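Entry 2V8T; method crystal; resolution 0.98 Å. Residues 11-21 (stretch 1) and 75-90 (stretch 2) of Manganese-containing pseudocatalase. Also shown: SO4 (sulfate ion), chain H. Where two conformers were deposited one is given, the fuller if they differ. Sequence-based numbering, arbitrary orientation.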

# COMPACT_ATOMS: atom_id res chain seq x y z
N GLU A 11 -16.19 1.00 32.30
CA GLU A 11 -15.88 -0.38 32.60
C GLU A 11 -16.42 -1.28 31.48
O GLU A 11 -17.43 -0.97 30.85
N LEU A 12 -15.75 -2.41 31.27
CA LEU A 12 -16.20 -3.42 30.31
C LEU A 12 -16.48 -4.74 31.03
O LEU A 12 -15.80 -5.09 31.99
N PRO A 13 -17.48 -5.50 30.56
CA PRO A 13 -17.73 -6.84 31.10
C PRO A 13 -16.73 -7.87 30.56
O PRO A 13 -15.97 -7.58 29.62
N MET A 14 -16.76 -9.07 31.11
CA MET A 14 -15.84 -10.14 30.73
C MET A 14 -16.48 -11.14 29.81
O MET A 14 -17.48 -11.70 30.20
N PRO A 15 -15.93 -11.40 28.59
CA PRO A 15 -16.55 -12.44 27.77
C PRO A 15 -16.52 -13.79 28.39
O PRO A 15 -15.59 -14.11 29.14
N LYS A 16 -17.48 -14.63 28.03
CA LYS A 16 -17.47 -16.03 28.47
C LYS A 16 -16.34 -16.83 27.87
O LYS A 16 -15.84 -17.78 28.51
N GLU A 17 -15.91 -16.53 26.64
CA GLU A 17 -14.85 -17.26 25.97
C GLU A 17 -14.35 -16.41 24.79
O GLU A 17 -15.01 -15.44 24.40
N GLN A 18 -13.26 -16.81 24.22
CA GLN A 18 -12.70 -16.10 23.11
C GLN A 18 -13.67 -16.12 21.92
O GLN A 18 -14.35 -17.12 21.66
N ASP A 19 -13.65 -15.01 21.16
CA ASP A 19 -14.47 -14.89 19.95
C ASP A 19 -13.62 -14.19 18.90
O ASP A 19 -13.71 -12.95 18.71
N PRO A 20 -12.77 -14.94 18.19
CA PRO A 20 -11.86 -14.34 17.22
C PRO A 20 -12.57 -13.52 16.16
O PRO A 20 -12.15 -12.41 15.84
N ASN A 21 -13.62 -14.08 15.54
CA ASN A 21 -14.26 -13.35 14.46
C ASN A 21 -14.97 -12.08 14.95
O ASN A 21 -15.04 -11.08 14.22
N GLU A 75 -8.04 3.34 23.02
CA GLU A 75 -7.78 2.49 24.18
C GLU A 75 -8.96 1.56 24.46
O GLU A 75 -8.80 0.37 24.71
N LEU A 76 -10.18 2.14 24.45
CA LEU A 76 -11.38 1.36 24.78
C LEU A 76 -11.66 0.27 23.73
O LEU A 76 -12.03 -0.85 24.06
N VAL A 77 -11.51 0.64 22.43
CA VAL A 77 -11.74 -0.36 21.39
C VAL A 77 -10.66 -1.45 21.45
O VAL A 77 -11.00 -2.64 21.32
N ALA A 78 -9.39 -1.08 21.67
CA ALA A 78 -8.37 -2.09 21.82
C ALA A 78 -8.70 -3.03 22.98
O ALA A 78 -8.50 -4.25 22.88
N ALA A 79 -9.18 -2.48 24.11
CA ALA A 79 -9.54 -3.31 25.26
C ALA A 79 -10.65 -4.28 24.93
O ALA A 79 -10.68 -5.41 25.44
N THR A 80 -11.60 -3.85 24.10
CA THR A 80 -12.69 -4.70 23.67
C THR A 80 -12.16 -5.88 22.83
O THR A 80 -12.52 -7.04 23.05
N ILE A 81 -11.33 -5.56 21.85
CA ILE A 81 -10.69 -6.59 21.03
C ILE A 81 -9.88 -7.54 21.89
O ILE A 81 -9.97 -8.77 21.74
N ASN A 82 -9.08 -6.99 22.80
CA ASN A 82 -8.26 -7.83 23.66
C ASN A 82 -9.12 -8.75 24.52
O ASN A 82 -8.75 -9.90 24.79
N SER A 83 -10.25 -8.24 25.01
CA SER A 83 -11.17 -9.04 25.78
C SER A 83 -11.69 -10.22 24.97
O SER A 83 -11.80 -11.34 25.50
N LEU A 84 -12.03 -9.98 23.71
CA LEU A 84 -12.52 -11.02 22.82
C LEU A 84 -11.44 -12.03 22.44
O LEU A 84 -11.77 -13.17 22.09
N LEU A 85 -10.16 -11.64 22.49
CA LEU A 85 -9.07 -12.52 22.12
C LEU A 85 -8.44 -13.24 23.31
O LEU A 85 -7.63 -14.15 23.12
N ALA A 86 -8.78 -12.86 24.54
CA ALA A 86 -8.11 -13.38 25.74
C ALA A 86 -8.57 -14.79 26.05
O ALA A 86 -9.73 -15.05 26.24
N LYS A 87 -7.62 -15.71 26.21
CA LYS A 87 -7.95 -17.06 26.58
C LYS A 87 -8.34 -17.13 28.07
O LYS A 87 -9.30 -17.82 28.44
N ASN A 88 -7.50 -16.51 28.91
CA ASN A 88 -7.59 -16.59 30.36
C ASN A 88 -7.64 -15.21 31.00
O ASN A 88 -6.76 -14.86 31.79
N PRO A 89 -8.64 -14.39 30.66
CA PRO A 89 -8.65 -13.01 31.18
C PRO A 89 -8.53 -12.89 32.64
O PRO A 89 -9.13 -13.65 33.35
N GLY A 90 -7.63 -11.97 33.09
CA GLY A 90 -7.37 -11.72 34.46
C GLY A 90 -6.54 -12.77 35.18
O GLY A 90 -6.17 -12.48 36.36

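What fills the apolar part of the contact? Leu 12 points toward the helix of stretch 2 in the m, t rotamer, and its CD1 lies 4.1 Å from Leu 76 CD1, 3.9 Å from Ala 79 CB and 3.8 Å from Thr 80 OG1. The small methyl of Ala 79 faces the loop, while Leu 76, rotamer t, p, starts sideways and brings its end nearer. Further along, Pro 15 points inward, with CG 4.4 Å from Leu 84 CD2 and CD 3.9 Å from Ser 83 CB. Met 14 leaves its backbone sideways, but its t, p, m rotamer carries the end across: SD reaches 3.3 Å from Pro 89 CB, and CE sits 4.1 Å from Ser 83 CB.

Which hydrogen bonds join the stretches directly? Both use carbonyls at the end of the helix, where no following turn of helix takes them up. Asp 19 N donates to Leu 84 O at 2.8 Å, nearly straight at 167°, and Gln 18 CA adds a CA-H...O contact to Leu 84 O at 3.2 Å. Gln 18, with chi1 m and chi2 t, starts sideways yet extends its amide so that NE2 donates to Leu 85 O at 3.0 Å. Its CD also packs 3.6 Å from Lys 87 CA.

How do the helix hydroxyls and water take part? Thr 80 and Ser 83, both m, turn back on their own helix: Thr 80 OG1 donates to Leu 76 O at 2.9 Å, and Ser 83 OG to Ala 79 O at 2.8 Å. A water bridges the stretches, donating to Pro 13 O and Ser 83 OG, each 2.8 Å from its oxygen.

Does the sulfate join this contact? It binds stretch 1 instead, accepting from Lys 16 N at O2, 2.9 Å away, while the Lys 16 side chain points away from the helix.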

# COMPACT_ATOMS: atom_id res chain seq x y z
CB GLU A 11 -16.23 -0.91 33.94
CG GLU A 11 -17.64 -1.33 34.00
CD GLU A 11 -18.64 -0.31 34.26
OE1 GLU A 11 -18.28 0.88 34.11
OE2 GLU A 11 -19.78 -0.62 34.66
CB LEU A 12 -15.13 -3.66 29.27
CG LEU A 12 -14.85 -2.49 28.32
CD1 LEU A 12 -13.65 -2.84 27.43
CD2 LEU A 12 -16.07 -2.16 27.50
CB PRO A 13 -19.15 -7.16 30.63
CG PRO A 13 -19.22 -6.46 29.29
CD PRO A 13 -18.43 -5.16 29.49
CB MET A 14 -15.51 -10.82 32.04
CG MET A 14 -14.44 -11.85 31.91
SD MET A 14 -12.92 -11.13 31.18
CE MET A 14 -13.35 -10.32 29.65
CB PRO A 15 -15.67 -12.40 26.49
CG PRO A 15 -15.13 -11.00 26.47
CD PRO A 15 -14.89 -10.66 27.90
CB LYS A 16 -18.80 -16.67 28.16
CG LYS A 16 -19.96 -16.13 28.97
CD LYS A 16 -21.33 -16.72 28.58
CE LYS A 16 -21.83 -16.24 27.21
NZ LYS A 16 -23.10 -16.91 26.74
CB GLU A 17 -15.23 -18.66 25.54
CG GLU A 17 -16.26 -18.64 24.53
CD GLU A 17 -16.68 -20.10 24.13
OE1 GLU A 17 -16.07 -21.09 24.57
OE2 GLU A 17 -17.62 -20.22 23.35
CB GLN A 18 -11.38 -16.73 22.56
CG GLN A 18 -10.26 -16.57 23.49
CD GLN A 18 -9.13 -17.57 23.24
OE1 GLN A 18 -9.35 -18.79 23.39
NE2 GLN A 18 -7.98 -17.10 22.81
CB ASP A 19 -15.77 -14.18 20.21
CG ASP A 19 -16.72 -14.25 19.00
OD1 ASP A 19 -16.27 -14.48 17.86
OD2 ASP A 19 -17.94 -14.04 19.26
CB PRO A 20 -11.11 -15.55 16.63
CG PRO A 20 -11.09 -16.55 17.80
CD PRO A 20 -12.49 -16.39 18.40
CB ASN A 21 -15.17 -14.23 13.62
CG ASN A 21 -14.40 -15.21 12.76
OD1 ASN A 21 -13.17 -15.12 12.61
ND2 ASN A 21 -15.14 -16.12 12.13
CB GLU A 75 -7.47 3.41 25.37
CG GLU A 75 -7.11 2.65 26.62
CD GLU A 75 -6.92 3.54 27.85
OE1 GLU A 75 -7.40 4.74 27.81
OE2 GLU A 75 -6.33 3.03 28.83
CB LEU A 76 -12.56 2.31 24.92
CG LEU A 76 -13.87 1.67 25.40
CD1 LEU A 76 -13.69 1.20 26.86
CD2 LEU A 76 -15.00 2.67 25.31
CB VAL A 77 -11.83 0.30 20.00
CG1 VAL A 77 -12.10 -0.79 18.95
CG2 VAL A 77 -12.98 1.32 19.97
CB ALA A 78 -7.01 -1.45 21.99
CB ALA A 79 -9.92 -2.44 26.46
CB THR A 80 -13.72 -3.87 22.88
OG1 THR A 80 -14.21 -2.80 23.69
CG2 THR A 80 -14.87 -4.70 22.41
CB ILE A 81 -9.84 -5.91 19.92
CG1 ILE A 81 -10.76 -5.20 18.94
CG2 ILE A 81 -8.92 -6.90 19.26
CD1 ILE A 81 -10.06 -4.16 18.10
CB ASN A 82 -7.32 -6.99 24.49
CG ASN A 82 -6.23 -6.36 23.64
OD1 ASN A 82 -5.89 -6.89 22.58
ND2 ASN A 82 -5.67 -5.23 24.13
CB SER A 83 -12.35 -8.18 26.26
OG SER A 83 -11.98 -7.20 27.19
CB LEU A 84 -13.14 -10.38 21.57
CG LEU A 84 -14.40 -9.55 21.85
CD1 LEU A 84 -14.67 -8.61 20.65
CD2 LEU A 84 -15.59 -10.45 22.13
CB LEU A 85 -7.98 -11.73 21.39
CG LEU A 85 -8.39 -11.20 20.01
CD1 LEU A 85 -7.33 -10.28 19.48
CD2 LEU A 85 -8.67 -12.34 19.04
CB ALA A 86 -8.48 -12.48 26.94
CB LYS A 87 -6.76 -18.01 26.30
CG LYS A 87 -7.10 -19.46 26.68
CD LYS A 87 -5.97 -20.43 26.54
CE LYS A 87 -6.35 -21.84 27.05
NZ LYS A 87 -5.23 -22.73 27.25
CB ASN A 88 -6.37 -17.32 30.94
CG ASN A 88 -6.22 -18.68 30.39
OD1 ASN A 88 -5.12 -19.02 29.76
ND2 ASN A 88 -7.17 -19.50 30.58
CB PRO A 89 -9.97 -12.45 30.68
CG PRO A 89 -10.78 -13.61 30.30
CD PRO A 89 -9.84 -14.67 29.86
S SO4 H . -19.62 -13.55 25.20
O1 SO4 H . -19.04 -14.88 24.91
O2 SO4 H . -19.71 -13.40 26.64
O3 SO4 H . -18.73 -12.52 24.66
O4 SO4 H . -20.94 -13.44 24.59
O HOH W 1 -13.20 -6.93 29.74